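Local coordinates for MlnE (Bacillus amyloliquefaciens subsp. plantarum, PDB 5D2E), which contributes the N-terminal, NADP-binding B-type ketoreductase domain of the macrolactin assembly line, which probably reduces ketone groups of the growing polyketide chain, at residues A[113-118]-A[163-168]. Sequence-based numbering, arbitrary orientation.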
ATOM      1  N   ALA A 113      -2.763  -3.967  29.530  1.00 32.20           N
ATOM      2  CA  ALA A 113      -3.053  -4.972  30.539  1.00 32.42           C
ATOM      3  C   ALA A 113      -2.289  -6.254  30.268  1.00 29.81           C
ATOM      4  O   ALA A 113      -1.699  -6.820  31.181  1.00 30.82           O
ATOM      5  CB  ALA A 113      -4.531  -5.282  30.574  1.00 35.76           C
ATOM      6  N   LEU A 114      -2.315  -6.717  29.001  1.00 30.34           N
ATOM      7  CA  LEU A 114      -1.551  -7.893  28.629  1.00 27.76           C
ATOM      8  C   LEU A 114      -0.072  -7.735  28.962  1.00 27.30           C
ATOM      9  O   LEU A 114       0.516  -8.655  29.533  1.00 27.23           O
ATOM     10  CB  LEU A 114      -1.679  -8.203  27.133  1.00 26.53           C
ATOM     11  CG  LEU A 114      -0.987  -9.443  26.605  1.00 24.97           C
ATOM     12  CD1 LEU A 114      -1.563 -10.721  27.230  1.00 27.19           C
ATOM     13  CD2 LEU A 114      -1.104  -9.515  25.104  1.00 26.84           C
ATOM     14  N   CYS A 115       0.543  -6.624  28.513  1.00 25.68           N
ATOM     15  CA  CYS A 115       1.940  -6.366  28.829  1.00 28.47           C
ATOM     16  C   CYS A 115       2.196  -6.358  30.368  1.00 27.60           C
ATOM     17  O   CYS A 115       3.142  -6.925  30.834  1.00 27.26           O
ATOM     18  CB  CYS A 115       2.404  -5.034  28.255  1.00 29.48           C
ATOM     19  SG  CYS A 115       2.335  -4.913  26.479  1.00 34.45           S
ATOM     20  N   GLY A 116       1.327  -5.703  31.103  1.00 29.91           N
ATOM     21  CA  GLY A 116       1.447  -5.601  32.564  1.00 32.60           C
ATOM     22  C   GLY A 116       1.403  -6.954  33.201  1.00 31.31           C
ATOM     23  O   GLY A 116       2.273  -7.320  33.995  1.00 29.88           O
ATOM     24  N   VAL A 117       0.445  -7.768  32.789  1.00 27.94           N
ATOM     25  CA  VAL A 117       0.355  -9.080  33.375  1.00 28.23           C
ATOM     26  C   VAL A 117       1.540  -9.973  33.059  1.00 25.32           C
ATOM     27  O   VAL A 117       2.086 -10.645  33.947  1.00 26.83           O
ATOM     28  CB  VAL A 117      -0.997  -9.758  33.011  1.00 28.34           C
ATOM     29  CG1 VAL A 117      -0.990 -11.198  33.480  1.00 29.20           C
ATOM     30  CG2 VAL A 117      -2.152  -9.015  33.663  1.00 30.89           C
ATOM     31  N   LEU A 118       1.972  -9.993  31.781  1.00 26.90           N
ATOM     32  CA  LEU A 118       3.108 -10.821  31.411  1.00 27.19           C
ATOM     33  C   LEU A 118       4.385 -10.408  32.164  1.00 26.36           C
ATOM     34  O   LEU A 118       5.153 -11.250  32.574  1.00 29.36           O
ATOM     35  CB  LEU A 118       3.338 -10.789  29.916  1.00 27.24           C
ATOM     36  CG  LEU A 118       2.197 -11.459  29.110  1.00 26.67           C
ATOM     37  CD1 LEU A 118       2.511 -11.250  27.632  1.00 30.08           C
ATOM     38  CD2 LEU A 118       2.013 -12.926  29.411  1.00 30.22           C
ATOM     39  N   MET A 163       5.970  -1.062  22.887  1.00 25.75           N
ATOM     40  CA  MET A 163       7.103  -0.145  23.088  1.00 28.28           C
ATOM     41  C   MET A 163       6.894   0.635  24.359  1.00 27.54           C
ATOM     42  O   MET A 163       7.861   0.841  25.121  1.00 31.86           O
ATOM     43  CB  MET A 163       7.338   0.727  21.863  1.00 31.64           C
ATOM     44  CG  MET A 163       7.890  -0.140  20.725  1.00 32.01           C
ATOM     45  SD  MET A 163       8.344   0.808  19.239  1.00 42.03           S
ATOM     46  CE  MET A 163       6.695   1.265  18.793  1.00 33.09           C
ATOM     47  N   ALA A 164       5.654   1.063  24.610  1.00 25.52           N
ATOM     48  CA  ALA A 164       5.415   1.882  25.757  1.00 28.49           C
ATOM     49  C   ALA A 164       5.676   1.131  27.045  1.00 31.20           C
ATOM     50  O   ALA A 164       6.110   1.724  28.028  1.00 28.74           O
ATOM     51  CB  ALA A 164       3.994   2.430  25.782  1.00 28.85           C
ATOM     52  N   ASN A 165       5.351  -0.159  27.081  1.00 27.16           N
ATOM     53  CA  ASN A 165       5.528  -0.980  28.287  1.00 26.40           C
ATOM     54  C   ASN A 165       6.833  -1.763  28.279  1.00 29.35           C
ATOM     55  O   ASN A 165       7.062  -2.602  29.142  1.00 29.66           O
ATOM     56  CB  ASN A 165       4.330  -1.939  28.408  1.00 30.52           C
ATOM     57  CG  ASN A 165       3.033  -1.188  28.600  1.00 34.24           C
ATOM     58  OD1 ASN A 165       2.930  -0.419  29.512  1.00 42.81           O
ATOM     59  ND2 ASN A 165       2.131  -1.278  27.676  1.00 32.96           N
ATOM     60  N   LYS A 166       7.667  -1.564  27.265  1.00 29.48           N
ATOM     61  CA  LYS A 166       8.953  -2.218  27.123  1.00 28.18           C
ATOM     62  C   LYS A 166       8.915  -3.742  27.319  1.00 31.49           C
ATOM     63  O   LYS A 166       9.756  -4.331  28.019  1.00 30.70           O
ATOM     64  CB  LYS A 166       9.947  -1.563  28.093  1.00 35.49           C
ATOM     65  CG  LYS A 166      10.184  -0.080  27.764  1.00 39.73           C
ATOM     66  CD  LYS A 166      11.570   0.329  28.211  1.00 50.72           C
ATOM     67  CE  LYS A 166      11.608   1.814  28.517  1.00 64.54           C
ATOM     68  NZ  LYS A 166      13.024   2.283  28.454  1.00 76.07           N
ATOM     69  N   LEU A 167       7.932  -4.386  26.693  1.00 29.40           N
ATOM     70  CA  LEU A 167       7.715  -5.778  26.912  1.00 27.99           C
ATOM     71  C   LEU A 167       8.813  -6.625  26.248  1.00 29.96           C
ATOM     72  O   LEU A 167       9.236  -7.616  26.819  1.00 30.63           O
ATOM     73  CB  LEU A 167       6.324  -6.131  26.448  1.00 28.71           C
ATOM     74  CG  LEU A 167       6.053  -7.616  26.522  1.00 30.54           C
ATOM     75  CD1 LEU A 167       5.854  -7.901  28.001  1.00 31.16           C
ATOM     76  CD2 LEU A 167       4.826  -8.027  25.727  1.00 30.69           C
ATOM     77  N   CYS A 168       9.299  -6.176  25.072  1.00 30.98           N
ATOM     78  CA  CYS A 168      10.194  -6.908  24.221  1.00 30.37           C
ATOM     79  C   CYS A 168      11.388  -6.084  23.826  1.00 34.66           C
ATOM     80  O   CYS A 168      11.369  -5.357  22.835  1.00 40.18           O
ATOM     81  CB  CYS A 168       9.457  -7.349  22.937  1.00 33.66           C
ATOM     82  SG  CYS A 168       7.928  -8.294  23.195  1.00 32.78           S
TER
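Cys-115 and Leu-118, on one flank of helix 108-120, pack against Asn-165 and Leu-167 in a small, mostly apolar contact with the turn that ends helix 141-164. Both partners belong to the Rossmann-like subdomain that does not hold the NADP, and the contact joins helix 108-120 to the turn that follows helix 141-164, far from the cofactor. Cys-115 touches both Asn-165 and Leu-167. Its CB lies 3.6 Å from CB of Asn-165, and its SG, turned beside its own backbone N (chi1 -62°), has ND2 of Asn-165 at 3.8 Å and CD2 of Leu-167 at 4.1 Å as neighbours. Leu-167 sends CG anti to its backbone N (chi1 175°), which carries the two methyls forward to the helix: CD2 meets the sulfur, while CD1 comes within 4.0 Å of the carbonyl O of Cys-115 and 4.3 Å of CB of Leu-118. Phe-162 touches both Cys-115 and Leu-167 and extends the apolar patch. Helix 141-164 closes in a Schellman motif, with Lys-166 at positive phi (49°), and the chain then turns so that Leu-167 faces helix 108-120. The amide of Asn-165 turns its ND2 to CB of Cys-115, 3.8 Å away, and gives a hydrogen bond to OD1 of Asp-112. Dispersion thus supplies the contact between the two segments, and the neighbouring Asn-165 to Asp-112 bond adds a directional polar tie between the same two elements.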